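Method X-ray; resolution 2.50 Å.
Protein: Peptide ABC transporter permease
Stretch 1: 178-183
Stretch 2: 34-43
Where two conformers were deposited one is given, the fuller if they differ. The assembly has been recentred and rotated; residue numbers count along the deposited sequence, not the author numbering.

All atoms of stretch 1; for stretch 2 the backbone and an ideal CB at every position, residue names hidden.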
# COMPACT_ATOMS: atom_id res chain seq x y z
N PHE A 178 8.01 -3.63 -22.51
CA PHE A 178 7.99 -3.11 -21.15
C PHE A 178 8.20 -1.61 -21.14
O PHE A 178 7.38 -0.89 -20.56
CB PHE A 178 8.96 -3.86 -20.24
CG PHE A 178 8.59 -5.32 -20.04
CD1 PHE A 178 7.52 -5.69 -19.23
CD2 PHE A 178 9.31 -6.33 -20.68
CE1 PHE A 178 7.17 -7.04 -19.06
CE2 PHE A 178 8.96 -7.68 -20.51
CZ PHE A 178 7.90 -8.02 -19.70
N HIS A 179 9.24 -1.12 -21.86
CA HIS A 179 9.53 0.32 -21.98
C HIS A 179 8.33 1.14 -22.50
O HIS A 179 8.11 2.26 -22.03
CB HIS A 179 10.78 0.58 -22.81
CG HIS A 179 12.04 0.05 -22.20
ND1 HIS A 179 12.26 0.12 -20.84
CD2 HIS A 179 13.11 -0.52 -22.79
CE1 HIS A 179 13.45 -0.43 -20.64
NE2 HIS A 179 14.00 -0.82 -21.79
N GLY A 180 7.56 0.56 -23.42
CA GLY A 180 6.36 1.15 -23.99
C GLY A 180 5.23 1.21 -22.98
O GLY A 180 4.47 2.19 -22.96
N GLY A 181 5.12 0.17 -22.15
CA GLY A 181 4.11 0.08 -21.09
C GLY A 181 4.38 1.05 -19.96
O GLY A 181 3.46 1.71 -19.47
N PHE A 182 5.67 1.16 -19.55
CA PHE A 182 6.13 2.07 -18.50
C PHE A 182 6.04 3.52 -18.97
O PHE A 182 5.90 4.41 -18.14
CB PHE A 182 7.57 1.73 -18.05
CG PHE A 182 7.78 0.41 -17.35
CD1 PHE A 182 6.99 0.04 -16.26
CD2 PHE A 182 8.79 -0.46 -17.75
CE1 PHE A 182 7.19 -1.18 -15.61
CE2 PHE A 182 8.98 -1.69 -17.10
CZ PHE A 182 8.19 -2.03 -16.02
N LEU A 183 6.12 3.75 -20.30
CA LEU A 183 5.97 5.08 -20.90
C LEU A 183 4.50 5.49 -20.83
O LEU A 183 4.21 6.65 -20.54
CB LEU A 183 6.52 5.12 -22.33
CG LEU A 183 6.44 6.45 -23.10
CD1 LEU A 183 7.28 7.56 -22.45
CD2 LEU A 183 6.84 6.26 -24.56
N UNK A 34 -0.24 0.04 -12.51
CA UNK A 34 0.08 -0.45 -13.85
C UNK A 34 1.54 -0.82 -13.97
O UNK A 34 1.87 -1.90 -14.47
CB UNK A 34 -0.28 0.60 -14.90
N UNK A 35 2.41 0.08 -13.48
CA UNK A 35 3.87 -0.12 -13.42
C UNK A 35 4.16 -1.34 -12.52
O UNK A 35 4.97 -2.19 -12.89
CB UNK A 35 4.58 1.13 -12.89
N UNK A 36 3.47 -1.42 -11.34
CA UNK A 36 3.57 -2.49 -10.34
C UNK A 36 3.21 -3.87 -10.93
O UNK A 36 3.92 -4.85 -10.68
CB UNK A 36 2.65 -2.18 -9.15
N UNK A 37 2.10 -3.94 -11.69
CA UNK A 37 1.61 -5.17 -12.33
C UNK A 37 2.63 -5.75 -13.32
O UNK A 37 2.72 -6.96 -13.45
CB UNK A 37 0.29 -4.89 -13.05
N UNK A 38 3.39 -4.86 -14.01
CA UNK A 38 4.41 -5.18 -15.00
C UNK A 38 5.77 -5.44 -14.37
O UNK A 38 6.51 -6.27 -14.89
CB UNK A 38 4.52 -4.04 -16.02
N UNK A 39 6.13 -4.70 -13.30
CA UNK A 39 7.45 -4.75 -12.66
C UNK A 39 7.92 -6.16 -12.30
O UNK A 39 9.07 -6.47 -12.59
CB UNK A 39 7.43 -3.89 -11.39
N UNK A 40 7.06 -7.01 -11.70
CA UNK A 40 7.45 -8.36 -11.30
C UNK A 40 7.91 -9.20 -12.51
O UNK A 40 8.98 -9.80 -12.44
CB UNK A 40 6.28 -9.05 -10.59
N UNK A 41 7.15 -9.18 -13.62
CA UNK A 41 7.48 -9.92 -14.84
C UNK A 41 8.68 -9.33 -15.55
O UNK A 41 9.57 -10.09 -15.95
CB UNK A 41 6.28 -9.94 -15.79
N UNK A 42 8.76 -7.99 -15.65
CA UNK A 42 9.88 -7.28 -16.25
C UNK A 42 11.21 -7.67 -15.55
O UNK A 42 12.21 -7.85 -16.23
CB UNK A 42 9.65 -5.77 -16.17
N UNK A 43 11.21 -7.81 -14.21
CA UNK A 43 12.39 -8.20 -13.44
C UNK A 43 12.87 -9.65 -13.66
O UNK A 43 14.05 -9.84 -13.98
CB UNK A 43 12.09 -8.00 -11.95

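The two helices run nearly antiparallel, their axes 9.9 Å apart at closest approach with 161° between their directions, so that position 42 lies level with Phe178 and position 35 with Phe182. Stretch 1 presents two phenylalanine rings, the bare backbone at Gly181 and, to one side, the imidazole of His179.

At position 34 nothing of stretch 1 lies within 5.5 Å of the ideal CB, and the helical backbone angles leave the choice wide; the residue is Gly34.

Position 35 points its CB sideways, 4.3 Å from Phe182 CD1, which favours an apolar chain without demanding a particular shape. It is Met35. Its CG lies 4.0 Å from Phe182 CD1 before the end of the chain leads away, while Met35 O sits at the edge of the Phe182 ring, 3.7 Å from Phe182 CE1.

Position 36 points away and position 37 is out of reach, so stretch 1 constrains neither; they are Arg36 and Ala37.

The CA-to-CB bond at position 38 points toward stretch 1. The ideal CB is 3.9 Å from Phe182 CE1 and 4.7 Å from Phe178 CD1, and beyond it the absence of a side chain at Gly181 leaves a groove. A long, unbranched apolar chain such as methionine could follow it furthest; leucine, shorter and branched, would also suit the apolar surroundings but reach less far. Met38 fills it: SD comes within 4.0 Å of Gly181 CA, and CE reaches 3.8 Å from Phe178 CD1. A CB on Gly181 would fall only 2.6 Å from Met38 CE, so the close fit depends on the glycine. Met38 SD also lies 4.8 Å from the centroid of the Phe182 ring, an oblique sulfur-aromatic contact.

The CB at position 39 points away, yet at 5.0 Å from Phe182 CE1 it leaves room for a branched aliphatic chain to return toward the ring. Leu39 does so, placing CD1 4.1 Å from Phe182 CZ.

Position 40 is out of reach, so stretch 1 does not restrict its side chain; it is Ile40. At position 41 the CB points sideways, 4.5 Å from Phe178 CE1, and many residues could turn outward here; the ring of Phe41 leads away, leaving its backbone C 4.4 Å from Phe178 CZ.

Position 42 points toward stretch 1, its ideal CB 3.7 Å from Phe178 CD1 and 4.0 Å from Phe182 CZ. Both neighbours are aromatic, so a large apolar or aromatic side chain is expected, and the nearby imidazole would tolerate a polar tip. Tyr42 meets these conditions. Its CA packs over the face of the Phe178 ring, 4.0 Å from the centroid, and its CD1 lies 3.4 Å from Phe178 CG. Phe182 turns its edge to the face of the Tyr42 ring, with Phe182 CE2 3.6 Å from Tyr42 CD2, and settles as a knob among Met35, Met38, Leu39 and Tyr42. Tyr42 OH approaches His179 CE1 at 3.3 Å, a contact with a ring carbon.

Position 43 is likewise unrestricted, and Met43 takes no part.

Stretch 2 (34-43) GMRAMLIFYM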
# COMPACT_ATOMS: atom_id res chain seq x y z
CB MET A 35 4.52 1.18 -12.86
CG MET A 35 6.00 1.09 -12.55
SD MET A 35 6.39 0.29 -10.98
CE MET A 35 5.50 1.42 -9.74
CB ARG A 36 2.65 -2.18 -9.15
CG ARG A 36 3.37 -1.96 -7.83
CD ARG A 36 3.35 -3.22 -6.99
NE ARG A 36 2.39 -3.16 -5.89
CZ ARG A 36 1.15 -3.66 -5.92
NH1 ARG A 36 0.68 -4.23 -7.02
NH2 ARG A 36 0.38 -3.58 -4.85
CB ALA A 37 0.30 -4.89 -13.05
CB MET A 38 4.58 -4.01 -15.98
CG MET A 38 3.38 -3.76 -16.86
SD MET A 38 3.79 -2.55 -18.15
CE MET A 38 4.40 -3.61 -19.38
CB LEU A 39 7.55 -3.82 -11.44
CG LEU A 39 8.97 -3.35 -11.08
CD1 LEU A 39 9.51 -2.35 -12.10
CD2 LEU A 39 9.00 -2.72 -9.69
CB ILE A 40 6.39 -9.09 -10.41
CG1 ILE A 40 6.88 -10.48 -9.91
CG2 ILE A 40 4.98 -9.18 -11.07
CD1 ILE A 40 8.05 -10.49 -8.92
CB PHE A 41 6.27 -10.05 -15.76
CG PHE A 41 5.08 -10.59 -15.00
CD1 PHE A 41 5.09 -11.88 -14.51
CD2 PHE A 41 3.99 -9.77 -14.71
CE1 PHE A 41 4.02 -12.36 -13.75
CE2 PHE A 41 2.92 -10.25 -13.98
CZ PHE A 41 2.94 -11.54 -13.48
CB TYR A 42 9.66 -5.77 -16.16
CG TYR A 42 10.81 -4.93 -16.65
CD1 TYR A 42 11.29 -5.07 -17.95
CD2 TYR A 42 11.40 -3.97 -15.83
CE1 TYR A 42 12.33 -4.26 -18.43
CE2 TYR A 42 12.43 -3.16 -16.30
CZ TYR A 42 12.90 -3.31 -17.60
OH TYR A 42 13.92 -2.52 -18.07
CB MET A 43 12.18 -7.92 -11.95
CG MET A 43 12.17 -6.45 -11.62
SD MET A 43 12.23 -6.14 -9.85
CE MET A 43 10.55 -6.49 -9.40
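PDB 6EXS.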